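Local coordinates for protein cysteine hydrolase (Pseudomonas syringae pv. phaseolicola 1448A, PDB 3IRV) that probably acts as a hydrolase of the isochorismatase family, cysteine hydrolases built on a parallel sheet flanked by helices, though its substrate is not established, at residues K32-P37 / L41-T46; V67-H72 / L108-D113. All blocks are in the same frame, centred on the assembly; numbering follows the deposited sequence.

Contact 1: residues K32-P37 / L41-T46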
# COMPACT_ATOMS: atom_id res chain seq x y z
N LYS A 32 -11.56 -19.98 0.74
CA LYS A 32 -11.43 -21.05 -0.27
C LYS A 32 -11.12 -20.52 -1.69
O LYS A 32 -10.39 -21.15 -2.45
CB LYS A 32 -12.70 -21.90 -0.30
CG LYS A 32 -12.92 -22.61 1.01
CD LYS A 32 -14.28 -23.29 1.08
CE LYS A 32 -14.28 -24.34 2.16
NZ LYS A 32 -15.65 -24.72 2.62
N VAL A 33 -11.66 -19.35 -2.03
CA VAL A 33 -11.45 -18.74 -3.33
C VAL A 33 -9.94 -18.46 -3.64
O VAL A 33 -9.53 -18.49 -4.82
CB VAL A 33 -12.34 -17.47 -3.47
CG1 VAL A 33 -11.90 -16.41 -2.47
CG2 VAL A 33 -12.37 -16.95 -4.91
N PHE A 34 -9.14 -18.24 -2.59
CA PHE A 34 -7.68 -18.06 -2.72
C PHE A 34 -6.87 -19.32 -2.43
O PHE A 34 -5.76 -19.46 -2.93
CB PHE A 34 -7.17 -16.95 -1.79
CG PHE A 34 -7.87 -15.64 -2.00
CD1 PHE A 34 -7.58 -14.86 -3.11
CD2 PHE A 34 -8.78 -15.16 -1.06
CE1 PHE A 34 -8.23 -13.63 -3.30
CE2 PHE A 34 -9.44 -13.96 -1.24
CZ PHE A 34 -9.17 -13.19 -2.36
N CYS A 35 -7.42 -20.23 -1.62
CA CYS A 35 -6.65 -21.35 -1.11
C CYS A 35 -6.92 -22.70 -1.79
O CYS A 35 -6.08 -23.61 -1.72
CB CYS A 35 -6.88 -21.51 0.40
SG CYS A 35 -6.25 -20.10 1.33
N GLU A 36 -8.09 -22.87 -2.41
CA GLU A 36 -8.36 -24.14 -3.10
C GLU A 36 -7.92 -24.06 -4.55
O GLU A 36 -8.10 -23.04 -5.19
CB GLU A 36 -9.85 -24.45 -3.07
CG GLU A 36 -10.34 -24.68 -1.68
CD GLU A 36 -11.77 -25.17 -1.62
OE1 GLU A 36 -12.54 -24.97 -2.60
OE2 GLU A 36 -12.13 -25.75 -0.58
N PRO A 37 -7.32 -25.14 -5.07
CA PRO A 37 -6.86 -25.17 -6.47
C PRO A 37 -7.96 -24.84 -7.48
O PRO A 37 -7.67 -24.25 -8.53
CB PRO A 37 -6.36 -26.61 -6.65
CG PRO A 37 -5.92 -27.01 -5.26
CD PRO A 37 -6.96 -26.38 -4.34
N LEU A 41 -9.59 -17.47 -7.57
CA LEU A 41 -8.46 -16.57 -7.34
C LEU A 41 -7.31 -17.32 -6.65
O LEU A 41 -6.54 -16.73 -5.90
CB LEU A 41 -8.90 -15.36 -6.52
CG LEU A 41 -10.01 -14.49 -7.12
CD1 LEU A 41 -10.47 -13.46 -6.06
CD2 LEU A 41 -9.55 -13.78 -8.40
N TYR A 42 -7.18 -18.60 -6.99
CA TYR A 42 -6.21 -19.50 -6.37
C TYR A 42 -4.77 -18.97 -6.40
O TYR A 42 -4.26 -18.57 -7.45
CB TYR A 42 -6.25 -20.85 -7.08
CG TYR A 42 -5.25 -21.89 -6.59
CD1 TYR A 42 -5.17 -22.22 -5.23
CD2 TYR A 42 -4.40 -22.53 -7.49
CE1 TYR A 42 -4.28 -23.20 -4.79
CE2 TYR A 42 -3.51 -23.48 -7.06
CZ TYR A 42 -3.46 -23.82 -5.71
OH TYR A 42 -2.57 -24.78 -5.27
N VAL A 43 -4.15 -18.97 -5.22
CA VAL A 43 -2.76 -18.55 -5.03
C VAL A 43 -2.06 -19.81 -4.50
O VAL A 43 -2.23 -20.18 -3.33
CB VAL A 43 -2.69 -17.42 -3.96
CG1 VAL A 43 -1.23 -17.03 -3.70
CG2 VAL A 43 -3.51 -16.20 -4.40
N LYS A 44 -1.29 -20.48 -5.35
CA LYS A 44 -0.72 -21.78 -4.96
C LYS A 44 0.20 -21.77 -3.74
O LYS A 44 0.24 -22.76 -2.99
CB LYS A 44 -0.03 -22.48 -6.15
CG LYS A 44 1.15 -21.75 -6.74
CD LYS A 44 1.76 -22.63 -7.86
CE LYS A 44 3.00 -22.01 -8.47
NZ LYS A 44 2.70 -21.06 -9.59
N SER A 45 0.90 -20.65 -3.50
CA SER A 45 1.80 -20.57 -2.34
C SER A 45 1.06 -20.57 -0.99
O SER A 45 1.67 -20.75 0.06
CB SER A 45 2.68 -19.33 -2.46
OG SER A 45 1.86 -18.16 -2.46
N THR A 46 -0.27 -20.40 -1.01
CA THR A 46 -1.03 -20.52 0.25
C THR A 46 -0.84 -21.90 0.90
O THR A 46 -0.91 -22.03 2.12
CB THR A 46 -2.56 -20.27 0.06
OG1 THR A 46 -3.09 -21.12 -0.96
CG2 THR A 46 -2.85 -18.80 -0.32
O HOH W 1 -3.58 -23.94 -0.78

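Contact 2: residues V67-H72 / L108-D113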
# COMPACT_ATOMS: atom_id res chain seq x y z
N VAL A 67 -7.54 -13.30 18.03
CA VAL A 67 -7.40 -13.72 16.66
C VAL A 67 -8.53 -13.13 15.82
O VAL A 67 -9.71 -13.33 16.15
CB VAL A 67 -7.48 -15.26 16.55
CG1 VAL A 67 -7.53 -15.68 15.10
CG2 VAL A 67 -6.27 -15.88 17.25
N ILE A 68 -8.16 -12.44 14.74
CA ILE A 68 -9.12 -11.79 13.83
C ILE A 68 -8.92 -12.32 12.43
O ILE A 68 -7.81 -12.29 11.91
CB ILE A 68 -8.90 -10.27 13.80
CG1 ILE A 68 -9.07 -9.71 15.22
CG2 ILE A 68 -9.87 -9.60 12.79
CD1 ILE A 68 -8.59 -8.25 15.43
N TYR A 69 -9.99 -12.80 11.80
CA TYR A 69 -9.93 -13.21 10.40
C TYR A 69 -10.51 -12.12 9.53
O TYR A 69 -11.56 -11.58 9.86
CB TYR A 69 -10.77 -14.46 10.17
CG TYR A 69 -10.28 -15.71 10.87
CD1 TYR A 69 -9.61 -16.69 10.13
CD2 TYR A 69 -10.53 -15.94 12.25
CE1 TYR A 69 -9.18 -17.89 10.74
CE2 TYR A 69 -10.09 -17.12 12.86
CZ TYR A 69 -9.42 -18.09 12.10
OH TYR A 69 -9.01 -19.26 12.76
N LEU A 70 -9.85 -11.78 8.43
CA LEU A 70 -10.44 -10.89 7.44
C LEU A 70 -10.99 -11.76 6.31
O LEU A 70 -10.37 -12.78 5.94
CB LEU A 70 -9.38 -9.97 6.82
CG LEU A 70 -8.65 -9.08 7.81
CD1 LEU A 70 -7.72 -8.16 7.05
CD2 LEU A 70 -9.63 -8.29 8.69
N ARG A 71 -12.14 -11.37 5.77
CA ARG A 71 -12.68 -12.02 4.58
C ARG A 71 -13.04 -10.96 3.56
O ARG A 71 -13.68 -9.96 3.92
CB ARG A 71 -13.94 -12.82 4.91
CG ARG A 71 -13.73 -13.89 5.99
CD ARG A 71 -14.98 -14.78 6.19
NE ARG A 71 -16.17 -13.95 6.49
CZ ARG A 71 -17.38 -14.44 6.72
NH1 ARG A 71 -17.58 -15.75 6.69
NH2 ARG A 71 -18.40 -13.61 6.97
N HIS A 72 -12.64 -11.17 2.31
CA HIS A 72 -13.03 -10.28 1.24
C HIS A 72 -14.35 -10.78 0.69
O HIS A 72 -14.41 -11.86 0.08
CB HIS A 72 -11.96 -10.26 0.16
CG HIS A 72 -12.10 -9.14 -0.82
ND1 HIS A 72 -11.15 -8.85 -1.79
CD2 HIS A 72 -13.08 -8.21 -0.97
CE1 HIS A 72 -11.54 -7.80 -2.49
NE2 HIS A 72 -12.71 -7.39 -2.01
N LEU A 108 -8.24 -23.78 8.91
CA LEU A 108 -8.07 -22.62 9.78
C LEU A 108 -9.41 -22.16 10.35
O LEU A 108 -9.56 -20.99 10.70
CB LEU A 108 -7.38 -21.47 9.01
CG LEU A 108 -5.96 -21.73 8.51
CD1 LEU A 108 -5.54 -20.51 7.70
CD2 LEU A 108 -5.01 -21.97 9.68
N ALA A 109 -10.37 -23.08 10.48
CA ALA A 109 -11.74 -22.72 10.86
C ALA A 109 -11.78 -21.83 12.09
O ALA A 109 -11.20 -22.18 13.12
CB ALA A 109 -12.57 -23.98 11.11
N PRO A 110 -12.41 -20.65 11.97
CA PRO A 110 -12.52 -19.77 13.14
C PRO A 110 -13.21 -20.46 14.30
O PRO A 110 -14.14 -21.27 14.11
CB PRO A 110 -13.37 -18.60 12.61
CG PRO A 110 -13.03 -18.56 11.12
CD PRO A 110 -12.98 -20.03 10.76
N GLN A 111 -12.72 -20.16 15.50
CA GLN A 111 -13.29 -20.68 16.73
C GLN A 111 -14.25 -19.66 17.31
O GLN A 111 -14.25 -18.49 16.89
CB GLN A 111 -12.17 -21.05 17.71
CG GLN A 111 -11.22 -22.13 17.17
CD GLN A 111 -11.93 -23.43 16.83
OE1 GLN A 111 -12.39 -24.15 17.72
NE2 GLN A 111 -12.04 -23.73 15.54
N SER A 112 -15.07 -20.09 18.26
CA SER A 112 -16.18 -19.27 18.77
C SER A 112 -15.80 -17.89 19.31
O SER A 112 -16.59 -16.96 19.13
CB SER A 112 -17.01 -20.05 19.80
OG SER A 112 -16.23 -20.30 20.96
N ASP A 113 -14.63 -17.74 19.94
CA ASP A 113 -14.16 -16.45 20.48
C ASP A 113 -13.38 -15.60 19.49
O ASP A 113 -13.01 -14.46 19.80
CB ASP A 113 -13.28 -16.65 21.70
CG ASP A 113 -14.06 -17.06 22.93
OD1 ASP A 113 -15.30 -16.90 22.95
OD2 ASP A 113 -13.42 -17.55 23.89
O HOH W 2 -8.04 -22.00 13.87

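Contact 1: residues K32-P37 / L41-T46
The Y42 ring lies between P37 and its own chain: P37 CA sits 3.4 Å from the ring centroid, almost on the normal, in a CH-pi contact, and K44 N lies over the centre of the opposite face. C35 O meets the ring at its edge, near its plane. V33 CG1 covers one face of the F34 ring near its margin; L41 runs alongside F34, with CD1 3.6 Å from F34 CE1. Y42 reaches P37 because chi1 of 177° swings its ring away from the backbone N, and the constrained proline ring keeps its CA-H set against the aromatic face.

The backbone then ties the end of helix 32-35 to the returning chain. L41 N donates to V33 O at 2.9 Å, a bent bond of 140°, while V43 N gives F34 O a straighter one of 2.8 Å. T46 OG1 turns back onto V43 O at 2.7 Å, and a water bridges this hydroxyl to C35 O. Beyond the contact, F34, V43 and T46 all pack on T147 of strand 141-147. P37 has no N-H to continue the helix onto V33 O, so L41 N serves that carbonyl, V43 N the next, and water C35 O.

Contact 2: residues V67-H72 / L108-D113
Chi1 of -66° sets Y69 CG anti to its carbonyl carbon, and chi2 of -103° turns the ring so that one face receives P110. The proline's CG stands over the ring centre, 3.6 Å from the centroid and only 7° off the normal, a CH-pi contact; P110 CB reaches Y69 CE2 at 3.6 Å. A proline suits this place because its rigid, saturated C-H groups can rest against the aromatic face.

The phenol end carries the polar part. Y69 OH lies 2.7 Å from L108 O, a weak hydrogen bond that is not settled, since the same proton has a competing acceptor within reach; a water near the hydroxyl donates a longer bond to A109 O. L108 adds its CB beside the ring, 4.4 Å from Y69 CE1.

In this parallel sheet with helices packed against it, the fold of the isochorismatase family, strand 66-72 lies between strands 23-28 and 115-119, and the 108-113 loop leads into the latter. Y69 leaves the sheet on the side where helix 50-62 packs, touching L57 and R61, so its ring fills the angle between strand, helix and incoming loop. P110 in turn rests on I116 of strand 115-119. Further along the loop, in one of its two conformers, Q111 NE2 donates to A109 O at 3.0 Å, approaching from above the carbonyl plane.

Both contacts are partly buried, yet they differ in what they join. Contact 1 is local: helix 32-35 and the loop just after it, with three residues between the segments, joined by two main-chain hydrogen bonds as well as side-chain packing. Contact 2 bridges sequence-distant parts, an inner strand lying between two others and the loop that feeds one of them, and rests on one aromatic side chain with no main-chain bond between its segments. A tyrosine ring meets a proline in each, but Y69 is buried within the fold, whereas Y42 is partly exposed and P37 exposed. Their centres are about 17 Å apart and they do not touch; strand 23-28, which leads toward helix 32-35, pairs with strand 66-72 of contact 2.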